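Local atomic coordinates of Alpha/beta hydrolase (Novosphingobium aromaticivorans, PDB entry 3BWX), a protein that probably acts as a hydrolase of the alpha/beta hydrolase fold, its natural substrate not established, and binds calcium. Residues P36-N41 with A208-T213; R43-L48 with I102-G107. The protein carries 1 engineered substitution. One frame throughout, in Å; residues are numbered along the deposited sequence. Where two conformers were deposited one is given.

In the fold
Contact 1 lies at the surface and contact 2 in the core, their centres about 13 Å apart, yet both begin from the loop and helix that follow strand 32-35. In contact 1 that loop meets an irregular segment, 208-213, whose Ala208 binds a calcium ion; in contact 2 the start of helix 46-52 packs on strand 99-104 at the centre of the main sheet. No hydrogen bond crosses either contact. Both are mainly apolar, but contact 1 rests on a single pair of side chains, whereas contact 2 brings a buried phenyl ring and a leucine onto a buried isoleucine, with Thr104 beside the ring. They touch directly, with Leu38 CD1 3.7 Å from Leu106 CD2 and Pro36 N 3.7 Å from Phe45 CE2.

Contact 1. Residues P36-N41 with A208-T213. Engineered in segment 208-213: Val210 (natural residue Ala). With CA (calcium ion), chain B; EDO (1,2-ethanediol), chain Q.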
loop_
_atom_site.group_PDB
_atom_site.type_symbol
_atom_site.label_atom_id
_atom_site.label_comp_id
_atom_site.label_asym_id
_atom_site.label_seq_id
_atom_site.Cartn_x
_atom_site.Cartn_y
_atom_site.Cartn_z
ATOM N N PRO A 36 0.244 2.623 0.800
ATOM C CA PRO A 36 0.512 1.342 1.445
ATOM C C PRO A 36 -0.741 0.552 1.826
ATOM O O PRO A 36 -1.849 1.062 1.797
ATOM C CB PRO A 36 1.241 1.719 2.749
ATOM C CG PRO A 36 1.461 3.159 2.705
ATOM C CD PRO A 36 0.525 3.757 1.707
ATOM N N GLY A 37 -0.490 -0.698 2.192
ATOM C CA GLY A 37 -1.484 -1.581 2.722
ATOM C C GLY A 37 -1.903 -1.237 4.141
ATOM O O GLY A 37 -1.377 -0.333 4.789
ATOM N N LEU A 38 -2.874 -1.993 4.641
ATOM C CA LEU A 38 -3.597 -1.694 5.881
ATOM C C LEU A 38 -2.695 -1.386 7.042
ATOM O O LEU A 38 -2.948 -0.445 7.748
ATOM C CB LEU A 38 -4.544 -2.885 6.198
ATOM C CG LEU A 38 -5.395 -2.835 7.461
ATOM C CD1 LEU A 38 -6.483 -1.804 7.351
ATOM C CD2 LEU A 38 -5.998 -4.254 7.717
ATOM N N THR A 39 -1.713 -2.232 7.304
ATOM C CA THR A 39 -0.806 -2.117 8.454
ATOM C C THR A 39 0.546 -1.493 8.104
ATOM O O THR A 39 1.483 -1.562 8.918
ATOM C CB THR A 39 -0.567 -3.483 9.139
ATOM O OG1 THR A 39 0.014 -4.377 8.185
ATOM C CG2 THR A 39 -1.857 -4.046 9.676
ATOM N N ARG A 40 0.634 -0.877 6.928
ATOM C CA ARG A 40 1.917 -0.585 6.349
ATOM C C ARG A 40 2.155 0.912 6.282
ATOM O O ARG A 40 1.272 1.723 6.587
ATOM C CB ARG A 40 2.036 -1.218 4.978
ATOM C CG ARG A 40 1.803 -2.715 4.924
ATOM C CD ARG A 40 2.844 -3.457 5.768
ATOM N NE ARG A 40 2.676 -4.892 5.739
ATOM C CZ ARG A 40 3.137 -5.675 4.766
ATOM N NH1 ARG A 40 3.837 -5.175 3.765
ATOM N NH2 ARG A 40 2.925 -6.983 4.808
ATOM N N ASN A 41 3.389 1.282 5.968
ATOM C CA ASN A 41 3.883 2.655 6.012
ATOM C C ASN A 41 4.814 2.941 4.787
ATOM O O ASN A 41 4.980 2.118 3.850
ATOM C CB ASN A 41 4.557 2.936 7.373
ATOM C CG ASN A 41 5.811 2.101 7.570
ATOM O OD1 ASN A 41 6.813 2.347 6.890
ATOM N ND2 ASN A 41 5.743 1.072 8.430
ATOM N N ALA A 208 -17.453 -2.406 11.942
ATOM C CA ALA A 208 -17.099 -3.609 11.157
ATOM C C ALA A 208 -15.678 -3.986 11.428
ATOM O O ALA A 208 -14.851 -3.106 11.606
ATOM C CB ALA A 208 -17.278 -3.348 9.670
ATOM N N PRO A 209 -15.375 -5.276 11.415
ATOM C CA PRO A 209 -14.018 -5.715 11.660
ATOM C C PRO A 209 -13.036 -5.067 10.716
ATOM O O PRO A 209 -13.350 -4.788 9.554
ATOM C CB PRO A 209 -14.062 -7.201 11.311
ATOM C CG PRO A 209 -15.449 -7.587 11.491
ATOM C CD PRO A 209 -16.273 -6.399 11.093
ATOM N N VAL A 210 -11.824 -4.903 11.207
ATOM C CA VAL A 210 -10.766 -4.280 10.461
ATOM C C VAL A 210 -10.522 -5.044 9.157
ATOM O O VAL A 210 -10.564 -6.265 9.105
ATOM C CB VAL A 210 -9.444 -4.135 11.290
ATOM C CG1 VAL A 210 -8.881 -5.522 11.703
ATOM C CG2 VAL A 210 -8.399 -3.310 10.532
ATOM N N GLY A 211 -10.295 -4.287 8.102
ATOM C CA GLY A 211 -10.062 -4.881 6.806
ATOM C C GLY A 211 -11.311 -5.091 5.979
ATOM O O GLY A 211 -11.220 -5.476 4.792
ATOM N N ALA A 212 -12.486 -4.901 6.578
ATOM C CA ALA A 212 -13.741 -5.160 5.876
ATOM C C ALA A 212 -13.804 -4.252 4.669
ATOM O O ALA A 212 -13.395 -3.070 4.732
ATOM C CB ALA A 212 -14.944 -4.934 6.796
ATOM N N THR A 213 -14.261 -4.818 3.548
ATOM C CA THR A 213 -14.371 -4.054 2.308
ATOM C C THR A 213 -15.670 -3.233 2.362
ATOM O O THR A 213 -16.613 -3.574 3.105
ATOM C CB THR A 213 -14.319 -4.950 1.028
ATOM O OG1 THR A 213 -15.384 -5.912 1.053
ATOM C CG2 THR A 213 -12.985 -5.668 0.941
HETATM CA CA CA B . -13.808 -0.963 11.427
HETATM C C1 EDO Q . -3.860 2.278 5.567
HETATM O O1 EDO Q . -2.419 2.192 5.512
HETATM C C2 EDO Q . -4.377 2.349 4.123
HETATM O O2 EDO Q . -4.134 1.111 3.438
HETATM O O HOH W 1 -15.909 0.059 10.913
HETATM O O HOH W 2 -13.808 -2.069 9.262
HETATM O O HOH W 3 -11.739 -1.458 12.375
HETATM O O HOH W 4 -13.333 1.162 12.519
HETATM O O HOH W 5 -12.163 0.346 9.843
#
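Leu38 and Val210 meet through their methyl groups, in a contact of about 95 Å² between two loops. Ala208, at the start of the second segment, takes no part in that meeting; its carbonyl O binds the calcium ion at 2.4 Å, alongside five waters and the carbonyl of Pro205. Pro209 O accepts a hydrogen bond from one of those waters and another from Ala212 N, which closes a type II turn. Val210, an engineered residue, occupies the second position of this turn. Its CG2, anti to the backbone N, is directed at the leucine fork, lying 3.8 Å from Leu38 CD2 and 4.0 Å from Leu38 CD1. Gly211 follows with a positive phi of 90°, as suits the third position of a type II turn, and its CA adds a looser contact at 4.2 Å from Leu38 CD2. On the other side, a type I turn from Gly37 to Arg40 carries Leu38 at its second position, and ethanediol donates hydrogen bonds to the carbonyls of Pro36 and Gly37. Helix 136-145 bridges both loops, Ile142 touching Leu38 and Arg143 touching Pro209, while strand 32-35 leads into the first loop and helix 219-225 follows the second.

Contact 2. Residues R43-L48 with I102-G107; sequences RDFEDL and IGTSLG. With EDO (1,2-ethanediol), chain G.
Phe45 and Ile102 pack beside a strained strand-to-helix turn, in which Ser105 has a positive phi with a strongly negative psi (58°/-122°), as is usual at the nucleophile position of an elbow. Gly103, Ser105 and Gly107 fit the GxSxG pattern of a nucleophile elbow, and the tight turn, with strand 99-104 passing through Ser105 alone into helix 106-117, is consistent with that motif. At Gly103 a CB would clash with Gly107 O, so the close return of the helix start depends on the missing side chain. Across the contact, the Phe45 ring comes up obliquely, CE1 lying 4.3 Å from Ile102 CG2 and CZ 4.3 Å from Thr104 OG1. Leu48, a turn further along, meets Ile102 tip to tip: CD2 is 4.1 Å from Ile102 CD1. Ile102 thus offers both branches, CG2 to the ring and, through an extended CG1 arm (chi2 -177°), CD1 to the leucine. Cys34 of strand 32-35 and Leu269 also touch the Phe45 side chain. Thr104 OG1 is hydrogen-bonded to Asn128 ND2. Asp47 lies well clear of the strand; its OD2 accepts a hydrogen bond from ethanediol O1 (2.6 Å) and is salt-bridged to Arg184, which also pairs with Glu46. Asp44 leans to the strand side without contact and is salt-bridged to Arg40. No hydrogen bond or salt bridge joins the two segments, so the contact between them probably rests on apolar packing and burial.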
loop_
_atom_site.group_PDB
_atom_site.type_symbol
_atom_site.label_atom_id
_atom_site.label_comp_id
_atom_site.label_asym_id
_atom_site.label_seq_id
_atom_site.Cartn_x
_atom_site.Cartn_y
_atom_site.Cartn_z
ATOM N N ARG A 43 7.842 2.954 4.344
ATOM C CA ARG A 43 9.005 2.070 4.149
ATOM C C ARG A 43 8.759 0.899 3.211
ATOM O O ARG A 43 9.691 0.352 2.657
ATOM C CB ARG A 43 9.620 1.584 5.471
ATOM C CG ARG A 43 10.030 2.733 6.322
ATOM C CD ARG A 43 10.884 2.350 7.530
ATOM N NE ARG A 43 10.313 1.383 8.465
ATOM C CZ ARG A 43 9.365 1.637 9.371
ATOM N NH1 ARG A 43 8.759 2.797 9.421
ATOM N NH2 ARG A 43 8.987 0.655 10.167
ATOM N N ASP A 44 7.495 0.549 2.983
ATOM C CA ASP A 44 7.191 -0.519 1.996
ATOM C C ASP A 44 7.659 -0.131 0.620
ATOM O O ASP A 44 7.959 -1.013 -0.205
ATOM C CB ASP A 44 5.709 -0.880 1.959
ATOM C CG ASP A 44 5.337 -1.998 2.951
ATOM O OD1 ASP A 44 6.167 -2.438 3.793
ATOM O OD2 ASP A 44 4.202 -2.459 2.870
ATOM N N PHE A 45 7.800 1.181 0.394
ATOM C CA PHE A 45 8.266 1.727 -0.885
ATOM C C PHE A 45 9.702 2.217 -0.897
ATOM O O PHE A 45 10.150 2.894 -1.838
ATOM C CB PHE A 45 7.305 2.853 -1.289
ATOM C CG PHE A 45 5.890 2.389 -1.456
ATOM C CD1 PHE A 45 5.517 1.608 -2.566
ATOM C CD2 PHE A 45 4.945 2.676 -0.485
ATOM C CE1 PHE A 45 4.208 1.150 -2.699
ATOM C CE2 PHE A 45 3.645 2.198 -0.634
ATOM C CZ PHE A 45 3.286 1.458 -1.712
ATOM N N GLU A 46 10.475 1.891 0.136
ATOM C CA GLU A 46 11.774 2.541 0.313
ATOM C C GLU A 46 12.744 2.227 -0.839
ATOM O O GLU A 46 13.631 3.034 -1.120
ATOM C CB GLU A 46 12.412 2.135 1.652
ATOM C CG GLU A 46 12.739 0.646 1.808
ATOM C CD GLU A 46 13.217 0.175 3.193
ATOM O OE1 GLU A 46 13.193 1.008 4.129
ATOM O OE2 GLU A 46 13.565 -1.041 3.327
ATOM N N ASP A 47 12.666 1.016 -1.408
ATOM C CA ASP A 47 13.523 0.653 -2.563
ATOM C C ASP A 47 12.899 1.067 -3.914
ATOM O O ASP A 47 13.592 1.608 -4.783
ATOM C CB ASP A 47 13.897 -0.865 -2.557
ATOM C CG ASP A 47 14.862 -1.237 -1.442
ATOM O OD1 ASP A 47 15.291 -0.337 -0.697
ATOM O OD2 ASP A 47 15.189 -2.442 -1.320
ATOM N N LEU A 48 11.586 0.859 -4.067
ATOM C CA LEU A 48 10.933 1.260 -5.327
ATOM C C LEU A 48 11.083 2.760 -5.554
ATOM O O LEU A 48 11.352 3.208 -6.637
ATOM C CB LEU A 48 9.454 0.900 -5.292
ATOM C CG LEU A 48 8.674 1.270 -6.546
ATOM C CD1 LEU A 48 9.212 0.515 -7.734
ATOM C CD2 LEU A 48 7.184 1.021 -6.321
ATOM N N ILE A 102 0.161 4.113 -7.252
ATOM C CA ILE A 102 0.613 2.723 -7.031
ATOM C C ILE A 102 0.038 2.302 -5.686
ATOM O O ILE A 102 0.478 2.826 -4.698
ATOM C CB ILE A 102 2.162 2.587 -7.032
ATOM C CG1 ILE A 102 2.745 3.059 -8.362
ATOM C CG2 ILE A 102 2.508 1.139 -6.662
ATOM C CD1 ILE A 102 4.276 2.908 -8.493
ATOM N N GLY A 103 -0.927 1.375 -5.642
ATOM C CA GLY A 103 -1.645 1.040 -4.416
ATOM C C GLY A 103 -1.594 -0.445 -4.100
ATOM O O GLY A 103 -1.951 -1.291 -4.954
ATOM N N THR A 104 -1.089 -0.758 -2.900
ATOM C CA THR A 104 -1.006 -2.099 -2.425
ATOM C C THR A 104 -2.150 -2.424 -1.510
ATOM O O THR A 104 -2.334 -1.752 -0.516
ATOM C CB THR A 104 0.319 -2.347 -1.749
ATOM O OG1 THR A 104 1.350 -2.256 -2.743
ATOM C CG2 THR A 104 0.335 -3.776 -1.145
ATOM N N SER A 105 -2.916 -3.463 -1.850
ATOM C CA SER A 105 -3.977 -3.922 -0.953
ATOM C C SER A 105 -4.986 -2.788 -0.665
ATOM O O SER A 105 -5.578 -2.243 -1.593
ATOM C CB SER A 105 -3.343 -4.493 0.327
ATOM O OG SER A 105 -2.308 -5.387 -0.029
ATOM N N LEU A 106 -5.184 -2.417 0.603
ATOM C CA LEU A 106 -6.074 -1.280 0.926
ATOM C C LEU A 106 -5.684 -0.024 0.137
ATOM O O LEU A 106 -6.524 0.742 -0.323
ATOM C CB LEU A 106 -6.112 -0.953 2.416
ATOM C CG LEU A 106 -7.037 0.206 2.835
ATOM C CD1 LEU A 106 -8.463 0.088 2.250
ATOM C CD2 LEU A 106 -7.031 0.252 4.381
ATOM N N GLY A 107 -4.402 0.157 -0.070
ATOM C CA GLY A 107 -3.954 1.229 -0.949
ATOM C C GLY A 107 -4.473 1.160 -2.367
ATOM O O GLY A 107 -4.701 2.175 -2.977
HETATM C C1 EDO G . 15.449 -5.282 -3.027
HETATM O O1 EDO G . 15.078 -3.962 -3.423
HETATM C C2 EDO G . 16.083 -5.973 -4.209
HETATM O O2 EDO G . 17.313 -5.310 -4.533
#